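PDB 2OJH: uncharacterized protein Atu1656, which is of unknown function but belongs to the TolB family and folds as a six-bladed beta-propeller. Local coordinates for residues F241-L253 with T263-N275. Numbering follows the deposited sequence.
Sequences FDHPRDLDVRVQL and TLFDLFGGQGTMN. With ACY (acetic acid), chain B; ACY (acetic acid), chain C.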
loop_
_atom_site.group_PDB
_atom_site.type_symbol
_atom_site.label_atom_id
_atom_site.label_comp_id
_atom_site.label_asym_id
_atom_site.label_seq_id
_atom_site.Cartn_x
_atom_site.Cartn_y
_atom_site.Cartn_z
ATOM N N PHE A 241 -11.777 -10.040 -11.380
ATOM C CA PHE A 241 -10.637 -10.917 -11.160
ATOM C C PHE A 241 -9.411 -10.079 -10.912
ATOM O O PHE A 241 -9.136 -9.137 -11.647
ATOM C CB PHE A 241 -10.390 -11.891 -12.346
ATOM C CG PHE A 241 -9.261 -12.861 -12.099
ATOM C CD1 PHE A 241 -9.473 -14.026 -11.367
ATOM C CD2 PHE A 241 -7.960 -12.576 -12.538
ATOM C CE1 PHE A 241 -8.415 -14.906 -11.093
ATOM C CE2 PHE A 241 -6.901 -13.451 -12.277
ATOM C CZ PHE A 241 -7.137 -14.621 -11.545
ATOM N N ASP A 242 -8.674 -10.428 -9.874
ATOM C CA ASP A 242 -7.464 -9.705 -9.521
ATOM C C ASP A 242 -7.806 -8.242 -9.122
ATOM O O ASP A 242 -8.874 -7.990 -8.565
ATOM C CB ASP A 242 -6.503 -9.752 -10.692
ATOM C CG ASP A 242 -5.106 -10.040 -10.275
ATOM O OD1 ASP A 242 -4.801 -9.981 -9.068
ATOM O OD2 ASP A 242 -4.292 -10.364 -11.156
ATOM N N HIS A 243 -6.910 -7.295 -9.407
ATOM C CA HIS A 243 -7.110 -5.885 -8.995
ATOM C C HIS A 243 -6.842 -4.865 -10.130
ATOM O O HIS A 243 -5.823 -4.168 -10.139
ATOM C CB HIS A 243 -6.238 -5.566 -7.788
ATOM C CG HIS A 243 -4.783 -5.874 -7.977
ATOM N ND1 HIS A 243 -3.802 -4.908 -7.912
ATOM C CD2 HIS A 243 -4.135 -7.042 -8.191
ATOM C CE1 HIS A 243 -2.615 -5.464 -8.078
ATOM N NE2 HIS A 243 -2.787 -6.759 -8.242
ATOM N N PRO A 244 -7.745 -4.800 -11.091
ATOM C CA PRO A 244 -7.592 -3.952 -12.266
ATOM C C PRO A 244 -7.711 -2.431 -11.994
ATOM O O PRO A 244 -8.129 -2.000 -10.896
ATOM C CB PRO A 244 -8.782 -4.380 -13.141
ATOM C CG PRO A 244 -9.205 -5.695 -12.596
ATOM C CD PRO A 244 -9.010 -5.543 -11.144
ATOM N N ARG A 245 -7.364 -1.652 -13.018
ATOM C CA ARG A 245 -7.600 -0.218 -13.056
ATOM C C ARG A 245 -9.039 0.081 -13.383
ATOM O O ARG A 245 -9.760 -0.784 -13.884
ATOM C CB ARG A 245 -6.795 0.394 -14.190
ATOM C CG ARG A 245 -5.322 0.303 -14.017
ATOM C CD ARG A 245 -4.665 1.369 -14.852
ATOM N NE ARG A 245 -3.254 1.400 -14.544
ATOM C CZ ARG A 245 -2.753 1.829 -13.388
ATOM N NH1 ARG A 245 -3.547 2.305 -12.427
ATOM N NH2 ARG A 245 -1.443 1.785 -13.199
ATOM N N ASP A 246 -9.421 1.334 -13.143
ATOM C CA ASP A 246 -10.564 1.972 -13.810
ATOM C C ASP A 246 -11.877 1.224 -13.735
ATOM O O ASP A 246 -12.544 1.002 -14.765
ATOM C CB ASP A 246 -10.221 2.335 -15.271
ATOM C CG ASP A 246 -9.019 3.276 -15.386
ATOM O OD1 ASP A 246 -8.714 4.022 -14.441
ATOM O OD2 ASP A 246 -8.368 3.284 -16.444
ATOM N N LEU A 247 -12.257 0.854 -12.513
ATOM C CA LEU A 247 -13.584 0.256 -12.282
ATOM C C LEU A 247 -14.295 1.026 -11.183
ATOM O O LEU A 247 -13.653 1.731 -10.401
ATOM C CB LEU A 247 -13.414 -1.201 -11.832
ATOM C CG LEU A 247 -12.769 -2.165 -12.831
ATOM C CD1 LEU A 247 -12.378 -3.445 -12.125
ATOM C CD2 LEU A 247 -13.757 -2.448 -13.947
ATOM N N ASP A 248 -15.605 0.862 -11.130
ATOM C CA ASP A 248 -16.439 1.410 -10.063
ATOM C C ASP A 248 -16.216 0.569 -8.814
ATOM O O ASP A 248 -16.639 -0.591 -8.762
ATOM C CB ASP A 248 -17.905 1.391 -10.513
ATOM C CG ASP A 248 -18.188 2.445 -11.556
ATOM O OD1 ASP A 248 -17.687 3.573 -11.387
ATOM O OD2 ASP A 248 -18.896 2.152 -12.542
ATOM N N VAL A 249 -15.472 1.132 -7.852
ATOM C CA VAL A 249 -15.182 0.447 -6.576
ATOM C C VAL A 249 -15.773 1.203 -5.353
ATOM O O VAL A 249 -16.444 2.226 -5.520
ATOM C CB VAL A 249 -13.671 0.144 -6.371
ATOM C CG1 VAL A 249 -13.124 -0.698 -7.536
ATOM C CG2 VAL A 249 -12.832 1.430 -6.173
ATOM N N ARG A 250 -15.560 0.647 -4.156
ATOM C CA ARG A 250 -16.003 1.239 -2.896
ATOM C C ARG A 250 -14.785 1.352 -1.995
ATOM O O ARG A 250 -14.033 0.396 -1.882
ATOM C CB ARG A 250 -17.034 0.339 -2.213
ATOM C CG ARG A 250 -18.337 0.126 -2.980
ATOM C CD ARG A 250 -19.175 -1.000 -2.358
ATOM N NE ARG A 250 -20.589 -0.941 -2.741
ATOM C CZ ARG A 250 -21.110 -1.475 -3.846
ATOM N NH1 ARG A 250 -20.340 -2.113 -4.723
ATOM N NH2 ARG A 250 -22.414 -1.365 -4.081
ATOM N N VAL A 251 -14.580 2.512 -1.376
ATOM C CA VAL A 251 -13.553 2.668 -0.355
ATOM C C VAL A 251 -14.287 2.394 0.965
ATOM O O VAL A 251 -15.275 3.066 1.294
ATOM C CB VAL A 251 -12.881 4.056 -0.409
ATOM C CG1 VAL A 251 -11.907 4.266 0.762
ATOM C CG2 VAL A 251 -12.138 4.237 -1.752
ATOM N N GLN A 252 -13.813 1.374 1.680
ATOM C CA GLN A 252 -14.465 0.878 2.859
ATOM C C GLN A 252 -13.645 1.155 4.090
ATOM O O GLN A 252 -12.427 1.324 4.014
ATOM C CB GLN A 252 -14.630 -0.642 2.776
ATOM C CG GLN A 252 -15.286 -1.153 1.532
ATOM C CD GLN A 252 -16.765 -0.983 1.582
ATOM O OE1 GLN A 252 -17.281 0.007 1.099
ATOM N NE2 GLN A 252 -17.463 -1.925 2.203
ATOM N N LEU A 253 -14.328 1.148 5.233
ATOM C CA LEU A 253 -13.677 1.284 6.525
ATOM C C LEU A 253 -14.336 0.300 7.483
ATOM O O LEU A 253 -15.557 0.045 7.391
ATOM C CB LEU A 253 -13.832 2.717 7.061
ATOM C CG LEU A 253 -12.928 3.193 8.211
ATOM C CD1 LEU A 253 -11.548 3.432 7.721
ATOM C CD2 LEU A 253 -13.453 4.497 8.882
ATOM N N THR A 263 -19.152 1.821 3.896
ATOM C CA THR A 263 -18.638 2.460 2.679
ATOM C C THR A 263 -18.420 3.931 2.961
ATOM O O THR A 263 -19.353 4.657 3.305
ATOM C CB THR A 263 -19.618 2.282 1.499
ATOM O OG1 THR A 263 -19.806 0.881 1.281
ATOM C CG2 THR A 263 -19.063 2.891 0.222
ATOM N N LEU A 264 -17.176 4.378 2.869
ATOM C CA LEU A 264 -16.893 5.785 3.027
ATOM C C LEU A 264 -17.364 6.534 1.776
ATOM O O LEU A 264 -18.082 7.528 1.883
ATOM C CB LEU A 264 -15.386 6.001 3.272
ATOM C CG LEU A 264 -14.923 5.392 4.585
ATOM C CD1 LEU A 264 -13.389 5.693 4.772
ATOM C CD2 LEU A 264 -15.720 5.888 5.795
ATOM N N PHE A 265 -16.972 6.071 0.583
ATOM C CA PHE A 265 -17.473 6.672 -0.660
ATOM C C PHE A 265 -17.289 5.692 -1.824
ATOM O O PHE A 265 -16.486 4.782 -1.720
ATOM C CB PHE A 265 -16.765 8.003 -0.945
ATOM C CG PHE A 265 -15.275 7.961 -0.723
ATOM C CD1 PHE A 265 -14.751 8.261 0.528
ATOM C CD2 PHE A 265 -14.403 7.632 -1.762
ATOM C CE1 PHE A 265 -13.365 8.233 0.746
ATOM C CE2 PHE A 265 -13.019 7.611 -1.561
ATOM C CZ PHE A 265 -12.511 7.899 -0.297
ATOM N N ASP A 266 -18.086 5.864 -2.889
ATOM C CA ASP A 266 -17.834 5.221 -4.183
ATOM C C ASP A 266 -16.685 5.935 -4.877
ATOM O O ASP A 266 -16.430 7.118 -4.628
ATOM C CB ASP A 266 -19.034 5.316 -5.086
ATOM C CG ASP A 266 -20.235 4.545 -4.554
ATOM O OD1 ASP A 266 -20.055 3.648 -3.710
ATOM O OD2 ASP A 266 -21.363 4.849 -4.990
ATOM N N LEU A 267 -16.021 5.233 -5.779
ATOM C CA LEU A 267 -14.852 5.785 -6.442
ATOM C C LEU A 267 -14.602 5.078 -7.779
ATOM O O LEU A 267 -14.840 3.868 -7.925
ATOM C CB LEU A 267 -13.638 5.679 -5.525
ATOM C CG LEU A 267 -12.275 6.037 -6.091
ATOM C CD1 LEU A 267 -11.471 6.874 -5.121
ATOM C CD2 LEU A 267 -11.494 4.779 -6.430
ATOM N N PHE A 268 -14.132 5.848 -8.755
ATOM C CA PHE A 268 -13.695 5.280 -10.010
ATOM C C PHE A 268 -12.195 5.103 -9.891
ATOM O O PHE A 268 -11.434 6.077 -9.699
ATOM C CB PHE A 268 -14.066 6.176 -11.182
ATOM C CG PHE A 268 -13.723 5.575 -12.511
ATOM C CD1 PHE A 268 -14.552 4.615 -13.082
ATOM C CD2 PHE A 268 -12.567 5.944 -13.168
ATOM C CE1 PHE A 268 -14.243 4.047 -14.297
ATOM C CE2 PHE A 268 -12.233 5.375 -14.397
ATOM C CZ PHE A 268 -13.076 4.427 -14.961
ATOM N N GLY A 269 -11.771 3.841 -9.934
ATOM C CA GLY A 269 -10.367 3.510 -9.708
ATOM C C GLY A 269 -10.175 2.031 -9.401
ATOM O O GLY A 269 -10.711 1.166 -10.104
ATOM N N GLY A 270 -9.442 1.750 -8.335
ATOM C CA GLY A 270 -9.022 0.389 -8.014
ATOM C C GLY A 270 -7.514 0.400 -7.977
ATOM O O GLY A 270 -6.924 0.914 -7.023
ATOM N N GLN A 271 -6.885 -0.154 -9.007
ATOM C CA GLN A 271 -5.414 -0.150 -9.022
ATOM C C GLN A 271 -4.936 1.311 -8.983
ATOM O O GLN A 271 -5.428 2.138 -9.758
ATOM C CB GLN A 271 -4.908 -0.871 -10.275
ATOM C CG GLN A 271 -3.373 -0.748 -10.498
ATOM C CD GLN A 271 -2.587 -1.573 -9.498
ATOM O OE1 GLN A 271 -3.145 -2.078 -8.526
ATOM N NE2 GLN A 271 -1.298 -1.755 -9.750
ATOM N N GLY A 272 -3.969 1.604 -8.117
ATOM C CA GLY A 272 -3.428 2.963 -7.961
ATOM C C GLY A 272 -4.101 3.785 -6.855
ATOM O O GLY A 272 -3.481 4.699 -6.274
ATOM N N THR A 273 -5.365 3.482 -6.569
ATOM C CA THR A 273 -6.136 4.242 -5.582
ATOM C C THR A 273 -5.396 4.282 -4.229
ATOM O O THR A 273 -5.215 5.358 -3.640
ATOM C CB THR A 273 -7.593 3.681 -5.465
ATOM O OG1 THR A 273 -8.269 3.954 -6.688
ATOM C CG2 THR A 273 -8.381 4.329 -4.336
HETATM N N MSE A 274 -4.959 3.121 -3.729
HETATM C CA MSE A 274 -4.278 3.078 -2.428
HETATM C C MSE A 274 -3.415 1.820 -2.261
HETATM O O MSE A 274 -3.530 1.124 -1.243
HETATM C CB MSE A 274 -5.275 3.209 -1.241
HETATM C CG MSE A 274 -6.267 2.105 -1.148
HETATM SE SE MSE A 274 -7.457 2.295 0.411
HETATM C CE MSE A 274 -8.196 4.081 -0.050
ATOM N N ASN A 275 -2.534 1.509 -3.224
ATOM C CA ASN A 275 -1.824 0.217 -3.080
ATOM C C ASN A 275 -1.000 0.150 -1.816
ATOM O O ASN A 275 -0.873 -0.920 -1.198
ATOM C CB ASN A 275 -0.901 -0.095 -4.271
ATOM C CG ASN A 275 -1.648 -0.205 -5.536
ATOM O OD1 ASN A 275 -2.018 0.813 -6.126
ATOM N ND2 ASN A 275 -1.919 -1.440 -5.965
HETATM C C ACY B . -8.573 -12.930 -7.322
HETATM O O ACY B . -7.327 -12.774 -7.390
HETATM O OXT ACY B . -9.405 -12.262 -7.974
HETATM C CH3 ACY B . -9.121 -13.980 -6.399
HETATM C C ACY C . 0.686 -8.401 -7.086
HETATM O O ACY C . 1.191 -7.288 -7.369
HETATM O OXT ACY C . -0.525 -8.668 -7.151
HETATM C CH3 ACY C . 1.570 -9.505 -6.624
HETATM O O HOH W 1 -7.553 2.697 -11.295
#
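Val251 lies over one face of the Phe265 ring in a CH-pi contact, its CB 4.0 Å from the ring centroid, while its CG2 reaches Phe265 CE2 at 3.5 Å. On the same face of the hairpin, Val249 CG2 packs alongside Leu267 CD2 at 3.6 Å. Phe268, with CG anti to the backbone N (chi1 -176°), swings its ring back to Asp246, where CZ meets CB at 3.6 Å, the carboxylate and ring planes nearly parallel (8° apart) but offset. Antiparallel backbone hydrogen bonds run through a classic bulge, where Leu264 and Phe265 both face Val251, and a G1 bulge, where Asp246 and Leu247 both face Gly269. On the face opposite Val249 and Val251, Thr263 OG1 donates to an in-plane lone pair of Gln252 OE1 at 2.7 Å. Beyond the strands, Gln271 OE1 accepts from His243 ND1 (3.0 Å, bent at 136°) and Asn275 ND2 (2.9 Å), which approach opposite faces of its amide. Asp246 pairs with Arg21. A water bridges Asp246 N and Gln271 O. Backbone hydrogen bonds, with apolar packing on one face, thus join the third and fourth strands of a propeller blade, while two donors restrain the Gln271 amide where the chain leaves that blade.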